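Local coordinates for protein oligogalacturonate lyase (Vibrio parahaemolyticus RIMD 2210633, PDB 3C5M) that probably cleaves oligogalacturonates, the short acidic fragments of pectin, and is built as a seven-bladed beta-propeller carrying a manganese ion, at residues 95-98 against 104-107; 130-133 against 138-141; 170-175 against 221-226. One frame throughout, in Å; residues are numbered along the deposited sequence.

How the contacts relate
From the N terminus, contact 1 comes first and closes a short hairpin between strands 94-99 and 103-108. Contact 2 then closes a second hairpin, strands 124-132 and 138-145, in the next four-stranded sheet. Contact 3 closes a longer loop, bringing strand 168-174 of that second sheet against the end of strand 219-222 in the following one. The three loops run in series, without nesting or crossing. Between contacts 1 and 2, Leu104 and Phe96 pack on Leu139, and Val98 meets Trp130; contacts 2 and 3 share a sheet, in which strands 138-145 and 168-174 are neighbours. Three successive propeller blades are thereby tied together.

Contact 1 (95-98 against 104-107); sequences FFYV and LMKV
Phe95 and Val107, like Tyr97 and Met105, are hydrogen-bonded pairs of an antiparallel ladder. Each pair exchanges two backbone bonds: Val107 N reaches Phe95 O at 2.9 Å and Met105 N reaches Tyr97 O at 2.7 Å, while in return Phe95 N donates to Val107 O and Tyr97 N to Met105 O, each at 3.1 Å. Between them Phe96 pairs with Lys106 without such bonds, and Phe96 CA makes a CA-H...O contact with Met105 O.

Two rings then receive aliphatic chains on a face. Lys106 CG lies 3.8 Å from the centroid of the Phe96 ring, a CH-pi contact; with CG anti to the backbone N (chi1 -173°), the extended lysine runs over the ring face, offset toward its rim, and carries its amine beyond it. On the opposite face of the sheet Met105, present as selenomethionine, sets CG over the Tyr97 ring, 4.1 Å from its centroid. These strands, 94-99 and 103-108, form a beta hairpin in the middle of one four-stranded propeller blade, where large flat and branched residues suit a sheet covered on both faces.

The remaining contacts are apolar. Val107 brings CG2 to the edge of the Tyr97 ring, 3.6 Å from CE1, and its CB lies 3.5 Å from Phe95 CE1; beta-branching makes valine a compact filler beside two aromatics. Tyr97 OH makes its hydrogen bonds outside the two segments, with Glu114 and Lys99.

Contact 2 (130-133 against 138-141); sequences WVAN and KLVG
Asn133 and Lys138 are joined twice where the hairpin turns. Lys138 N donates to the side-chain oxygen Asn133 OD1 at 2.9 Å, a nearly straight bond (166°) whose donor stands above the carboxamide plane, and Asn133 N donates in return to Lys138 O at 3.1 Å. The asparagine CG lies between its own backbone N and carbonyl carbon (chi1 67°), which turns OD1 back over the start of the second strand. The same oxygen also accepts from Thr137 N, while ND2 is bonded to Asp200; an amide side chain suits this spot because it can accept and donate at once.

Further along, backbone bonds run from Val131 N to Val140 O and from Val140 N to Val131 O, both 3.1 Å. The two valines share one face of the sheet, with Val140 CG1 lying 4.0 Å from Val131 CB. On the other face Leu139 packs on the small Ala132. Trp130 brings the CE3/CZ3 side of its benzo ring against the second strand, edge on to the Leu139-Val140 peptide: CE3 comes 3.6 Å from Leu139 CB, and Gly141 CA lies over one face, toward the rim, where a residue without a side chain allows the indole to approach the backbone.

The valine face turns to strand 190-196 and the tryptophan and leucine to strands 94-99 and 103-108, the face-to-face packing of successive blades in a beta-propeller.

Contact 3 (170-175 against 221-226); sequences LIKVDI and VNEDGS
Lys172 and Glu223 both start with CG anti to the backbone N (chi1 171° in the lysine), but beyond it their chains differ. The lysine bends at chi3 and chi4, whereas the glutamate stays extended, and the two cross at about a right angle. The contact spans two adjacent blades of the beta-propeller: Lys172 belongs to the third strand of one sheet, and Glu223 follows the third strand of the next.

The lysine's aliphatic part does most of the touching. Lys172 CD and CE lie against the glutamate, with CE 3.7 Å from Glu223 CG. The charged ends are held more loosely, with Lys172 NZ 3.9 Å from Glu223 OE1 in a long salt bridge and no hydrogen bond between them. Each has another partner: NZ pairs with Glu181 on strand 180-186, and OE1 with Lys138. The carboxylate therefore sits between two lysines from neighbouring strands, which would probably steady its negative charge. Long flexible residues suit this partly exposed place, since they can bridge two blades.

Deeper in, Leu170 CD1 meets Val221 CG1 at 4.2 Å, an apolar pair between the buried strand parts.

Glu223 is presented by a type I beta turn from Asn222 to Gly225, closed by Gly225 N to Asn222 O at 2.9 Å. Gly225 has a positive phi, which glycine adopts readily. Beyond it, Ser226 OG donates to the syn lone pair of Asp224 OD2 at 2.7 Å.

Contact 1 (95-98 against 104-107)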
loop_
_atom_site.group_PDB
_atom_site.type_symbol
_atom_site.label_atom_id
_atom_site.label_comp_id
_atom_site.label_asym_id
_atom_site.label_seq_id
_atom_site.Cartn_x
_atom_site.Cartn_y
_atom_site.Cartn_z
ATOM N N PHE A 95 16.168 -0.914 -3.443
ATOM C CA PHE A 95 14.787 -1.138 -3.011
ATOM C C PHE A 95 14.863 -2.091 -1.830
ATOM O O PHE A 95 15.873 -2.765 -1.651
ATOM C CB PHE A 95 13.901 -1.688 -4.162
ATOM C CG PHE A 95 13.829 -3.192 -4.242
ATOM C CD1 PHE A 95 14.858 -3.926 -4.833
ATOM C CD2 PHE A 95 12.722 -3.876 -3.730
ATOM C CE1 PHE A 95 14.789 -5.317 -4.919
ATOM C CE2 PHE A 95 12.642 -5.273 -3.809
ATOM C CZ PHE A 95 13.680 -5.997 -4.406
ATOM N N PHE A 96 13.820 -2.114 -1.010
ATOM C CA PHE A 96 13.791 -2.974 0.168
ATOM C C PHE A 96 12.623 -3.943 0.112
ATOM O O PHE A 96 11.559 -3.621 -0.429
ATOM C CB PHE A 96 13.630 -2.149 1.456
ATOM C CG PHE A 96 14.767 -1.213 1.740
ATOM C CD1 PHE A 96 14.989 -0.093 0.940
ATOM C CD2 PHE A 96 15.600 -1.433 2.834
ATOM C CE1 PHE A 96 16.027 0.799 1.229
ATOM C CE2 PHE A 96 16.639 -0.548 3.132
ATOM C CZ PHE A 96 16.855 0.574 2.328
ATOM N N TYR A 97 12.816 -5.127 0.685
ATOM C CA TYR A 97 11.751 -6.113 0.739
ATOM C C TYR A 97 12.051 -7.122 1.829
ATOM O O TYR A 97 13.177 -7.206 2.294
ATOM C CB TYR A 97 11.607 -6.832 -0.599
ATOM C CG TYR A 97 12.613 -7.930 -0.822
ATOM C CD1 TYR A 97 13.937 -7.626 -1.149
ATOM C CD2 TYR A 97 12.237 -9.281 -0.730
ATOM C CE1 TYR A 97 14.874 -8.639 -1.385
ATOM C CE2 TYR A 97 13.159 -10.305 -0.959
ATOM C CZ TYR A 97 14.476 -9.977 -1.286
ATOM O OH TYR A 97 15.398 -10.976 -1.503
ATOM N N VAL A 98 11.036 -7.878 2.235
ATOM C CA VAL A 98 11.197 -8.879 3.271
ATOM C C VAL A 98 11.146 -10.283 2.683
ATOM O O VAL A 98 10.250 -10.616 1.901
ATOM C CB VAL A 98 10.099 -8.760 4.334
ATOM C CG1 VAL A 98 10.242 -9.872 5.359
ATOM C CG2 VAL A 98 10.176 -7.402 5.000
ATOM N N LEU A 104 14.830 -8.476 6.632
ATOM C CA LEU A 104 14.546 -7.243 5.912
ATOM C C LEU A 104 15.737 -7.096 4.989
ATOM O O LEU A 104 16.864 -7.024 5.470
ATOM C CB LEU A 104 14.534 -6.060 6.868
ATOM C CG LEU A 104 13.573 -4.919 6.524
ATOM C CD1 LEU A 104 13.879 -3.740 7.437
ATOM C CD2 LEU A 104 13.703 -4.501 5.068
HETATM N N MSE A 105 15.508 -7.039 3.680
HETATM C CA MSE A 105 16.605 -6.934 2.712
HETATM C C MSE A 105 16.715 -5.594 2.027
HETATM O O MSE A 105 15.724 -4.905 1.819
HETATM C CB MSE A 105 16.440 -7.975 1.613
HETATM C CG MSE A 105 16.126 -9.339 2.113
HETATM SE SE MSE A 105 17.577 -10.038 3.183
HETATM C CE MSE A 105 18.997 -9.963 1.789
ATOM N N LYS A 106 17.937 -5.246 1.660
ATOM C CA LYS A 106 18.208 -4.013 0.946
ATOM C C LYS A 106 18.956 -4.474 -0.295
ATOM O O LYS A 106 19.989 -5.142 -0.188
ATOM C CB LYS A 106 19.105 -3.083 1.759
ATOM C CG LYS A 106 19.259 -1.734 1.097
ATOM C CD LYS A 106 20.417 -0.985 1.667
ATOM C CE LYS A 106 20.583 0.365 1.010
ATOM N NZ LYS A 106 21.867 0.980 1.433
ATOM N N VAL A 107 18.444 -4.118 -1.464
ATOM C CA VAL A 107 19.051 -4.546 -2.722
ATOM C C VAL A 107 19.542 -3.412 -3.623
ATOM O O VAL A 107 18.776 -2.532 -3.986
ATOM C CB VAL A 107 18.043 -5.360 -3.559
ATOM C CG1 VAL A 107 18.736 -5.938 -4.773
ATOM C CG2 VAL A 107 17.394 -6.420 -2.706
#

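Contact 2 (130-133 against 138-141)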
loop_
_atom_site.group_PDB
_atom_site.type_symbol
_atom_site.label_atom_id
_atom_site.label_comp_id
_atom_site.label_asym_id
_atom_site.label_seq_id
_atom_site.Cartn_x
_atom_site.Cartn_y
_atom_site.Cartn_z
ATOM N N TRP A 130 6.917 -2.857 6.343
ATOM C CA TRP A 130 7.906 -1.863 6.742
ATOM C C TRP A 130 7.754 -0.601 5.892
ATOM O O TRP A 130 7.637 -0.684 4.671
ATOM C CB TRP A 130 9.320 -2.391 6.540
ATOM C CG TRP A 130 9.721 -3.433 7.482
ATOM C CD1 TRP A 130 9.626 -4.775 7.308
ATOM C CD2 TRP A 130 10.323 -3.229 8.763
ATOM N NE1 TRP A 130 10.138 -5.432 8.405
ATOM C CE2 TRP A 130 10.571 -4.506 9.314
ATOM C CE3 TRP A 130 10.671 -2.089 9.502
ATOM C CZ2 TRP A 130 11.162 -4.676 10.570
ATOM C CZ3 TRP A 130 11.257 -2.254 10.749
ATOM C CH2 TRP A 130 11.494 -3.540 11.273
ATOM N N VAL A 131 7.775 0.561 6.541
ATOM C CA VAL A 131 7.656 1.840 5.850
ATOM C C VAL A 131 8.854 2.729 6.190
ATOM O O VAL A 131 9.065 3.083 7.347
ATOM C CB VAL A 131 6.343 2.568 6.248
ATOM C CG1 VAL A 131 6.281 3.959 5.618
ATOM C CG2 VAL A 131 5.149 1.753 5.796
ATOM N N ALA A 132 9.637 3.080 5.175
ATOM C CA ALA A 132 10.813 3.929 5.353
ATOM C C ALA A 132 10.464 5.391 5.608
ATOM O O ALA A 132 9.351 5.827 5.351
ATOM C CB ALA A 132 11.693 3.830 4.132
ATOM N N ASN A 133 11.429 6.142 6.120
ATOM C CA ASN A 133 11.228 7.559 6.380
ATOM C C ASN A 133 11.675 8.272 5.117
ATOM O O ASN A 133 12.390 7.689 4.303
ATOM C CB ASN A 133 12.064 8.018 7.569
ATOM C CG ASN A 133 13.541 7.973 7.290
ATOM O OD1 ASN A 133 14.067 6.974 6.803
ATOM N ND2 ASN A 133 14.224 9.054 7.604
ATOM N N LYS A 138 15.885 5.206 8.166
ATOM C CA LYS A 138 15.227 4.457 9.217
ATOM C C LYS A 138 13.973 3.780 8.677
ATOM O O LYS A 138 13.309 4.286 7.767
ATOM C CB LYS A 138 14.841 5.398 10.367
ATOM C CG LYS A 138 16.015 5.910 11.182
ATOM C CD LYS A 138 15.610 6.996 12.170
ATOM C CE LYS A 138 15.290 8.310 11.456
ATOM N NZ LYS A 138 14.950 9.408 12.417
ATOM N N LEU A 139 13.649 2.630 9.250
ATOM C CA LEU A 139 12.459 1.876 8.859
ATOM C C LEU A 139 11.582 1.642 10.073
ATOM O O LEU A 139 12.080 1.343 11.141
ATOM C CB LEU A 139 12.866 0.530 8.266
ATOM C CG LEU A 139 13.417 0.624 6.847
ATOM C CD1 LEU A 139 13.915 -0.732 6.392
ATOM C CD2 LEU A 139 12.335 1.131 5.935
ATOM N N VAL A 140 10.275 1.777 9.918
ATOM C CA VAL A 140 9.371 1.553 11.035
ATOM C C VAL A 140 8.481 0.342 10.727
ATOM O O VAL A 140 8.184 0.062 9.567
ATOM C CB VAL A 140 8.509 2.806 11.270
ATOM C CG1 VAL A 140 7.707 3.111 10.021
ATOM C CG2 VAL A 140 7.591 2.604 12.438
ATOM N N GLY A 141 8.068 -0.387 11.756
ATOM C CA GLY A 141 7.215 -1.553 11.541
ATOM C C GLY A 141 6.664 -2.096 12.852
ATOM O O GLY A 141 6.983 -1.549 13.901
#

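Contact 3 (170-175 against 221-226)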
loop_
_atom_site.group_PDB
_atom_site.type_symbol
_atom_site.label_atom_id
_atom_site.label_comp_id
_atom_site.label_asym_id
_atom_site.label_seq_id
_atom_site.Cartn_x
_atom_site.Cartn_y
_atom_site.Cartn_z
ATOM N N LEU A 170 5.666 -1.474 18.297
ATOM C CA LEU A 170 5.940 -0.671 17.122
ATOM C C LEU A 170 7.440 -0.337 17.192
ATOM O O LEU A 170 7.849 0.511 17.984
ATOM C CB LEU A 170 5.103 0.606 17.183
ATOM C CG LEU A 170 4.918 1.422 15.906
ATOM C CD1 LEU A 170 4.079 2.665 16.192
ATOM C CD2 LEU A 170 6.264 1.820 15.362
ATOM N N ILE A 171 8.258 -1.006 16.376
ATOM C CA ILE A 171 9.701 -0.785 16.391
ATOM C C ILE A 171 10.228 0.084 15.262
ATOM O O ILE A 171 9.555 0.323 14.266
ATOM C CB ILE A 171 10.490 -2.115 16.352
ATOM C CG1 ILE A 171 10.261 -2.824 15.019
ATOM C CG2 ILE A 171 10.082 -2.997 17.522
ATOM C CD1 ILE A 171 11.025 -4.128 14.862
ATOM N N LYS A 172 11.455 0.551 15.438
ATOM C CA LYS A 172 12.117 1.396 14.466
ATOM C C LYS A 172 13.521 0.835 14.308
ATOM O O LYS A 172 14.213 0.586 15.292
ATOM C CB LYS A 172 12.167 2.829 14.986
ATOM C CG LYS A 172 13.027 3.767 14.164
ATOM C CD LYS A 172 12.991 5.183 14.732
ATOM C CE LYS A 172 13.607 5.260 16.126
ATOM N NZ LYS A 172 15.062 4.908 16.139
ATOM N N VAL A 173 13.936 0.627 13.068
ATOM C CA VAL A 173 15.250 0.078 12.783
ATOM C C VAL A 173 16.082 1.088 12.006
ATOM O O VAL A 173 15.561 1.848 11.183
ATOM C CB VAL A 173 15.119 -1.224 11.959
ATOM C CG1 VAL A 173 16.489 -1.789 11.623
ATOM C CG2 VAL A 173 14.303 -2.233 12.742
ATOM N N ASP A 174 17.381 1.090 12.276
ATOM C CA ASP A 174 18.301 1.999 11.614
ATOM C C ASP A 174 18.984 1.254 10.460
ATOM O O ASP A 174 19.657 0.239 10.674
ATOM C CB ASP A 174 19.324 2.512 12.640
ATOM C CG ASP A 174 20.220 3.609 12.079
ATOM O OD1 ASP A 174 21.241 3.281 11.422
ATOM O OD2 ASP A 174 19.892 4.806 12.286
ATOM N N ILE A 175 18.797 1.750 9.240
ATOM C CA ILE A 175 19.386 1.116 8.063
ATOM C C ILE A 175 20.891 0.964 8.223
ATOM O O ILE A 175 21.441 -0.091 7.931
ATOM C CB ILE A 175 19.137 1.929 6.779
ATOM C CG1 ILE A 175 17.644 2.217 6.610
ATOM C CG2 ILE A 175 19.665 1.164 5.576
ATOM C CD1 ILE A 175 16.809 0.991 6.459
ATOM N N VAL A 221 1.968 8.955 17.170
ATOM C CA VAL A 221 2.912 8.940 18.279
ATOM C C VAL A 221 4.259 9.452 17.777
ATOM O O VAL A 221 4.605 9.235 16.618
ATOM C CB VAL A 221 3.086 7.515 18.842
ATOM C CG1 VAL A 221 3.558 6.574 17.748
ATOM C CG2 VAL A 221 4.082 7.531 19.979
ATOM N N ASN A 222 5.019 10.131 18.629
ATOM C CA ASN A 222 6.307 10.647 18.194
ATOM C C ASN A 222 7.391 9.593 18.137
ATOM O O ASN A 222 7.280 8.545 18.765
ATOM C CB ASN A 222 6.746 11.796 19.081
ATOM C CG ASN A 222 5.900 13.014 18.879
ATOM O OD1 ASN A 222 4.961 13.249 19.624
ATOM N ND2 ASN A 222 6.208 13.789 17.846
ATOM N N GLU A 223 8.444 9.873 17.382
ATOM C CA GLU A 223 9.507 8.908 17.239
ATOM C C GLU A 223 10.136 8.525 18.563
ATOM O O GLU A 223 10.524 7.372 18.757
ATOM C CB GLU A 223 10.569 9.429 16.297
ATOM C CG GLU A 223 11.579 8.379 15.938
ATOM C CD GLU A 223 12.478 8.824 14.818
ATOM O OE1 GLU A 223 13.436 8.094 14.484
ATOM O OE2 GLU A 223 12.222 9.911 14.262
ATOM N N ASP A 224 10.225 9.487 19.478
ATOM C CA ASP A 224 10.814 9.243 20.797
ATOM C C ASP A 224 9.949 8.300 21.638
ATOM O O ASP A 224 10.431 7.698 22.594
ATOM C CB ASP A 224 11.001 10.567 21.539
ATOM C CG ASP A 224 9.680 11.198 21.949
ATOM O OD1 ASP A 224 8.846 11.491 21.063
ATOM O OD2 ASP A 224 9.470 11.400 23.164
ATOM N N GLY A 225 8.672 8.189 21.285
ATOM C CA GLY A 225 7.782 7.303 22.011
ATOM C C GLY A 225 6.703 7.978 22.830
ATOM O O GLY A 225 5.863 7.313 23.438
ATOM N N SER A 226 6.702 9.304 22.835
ATOM C CA SER A 226 5.723 10.056 23.615
ATOM C C SER A 226 4.640 10.718 22.786
ATOM O O SER A 226 4.692 10.735 21.555
ATOM C CB SER A 226 6.425 11.138 24.429
ATOM O OG SER A 226 6.939 12.125 23.557
#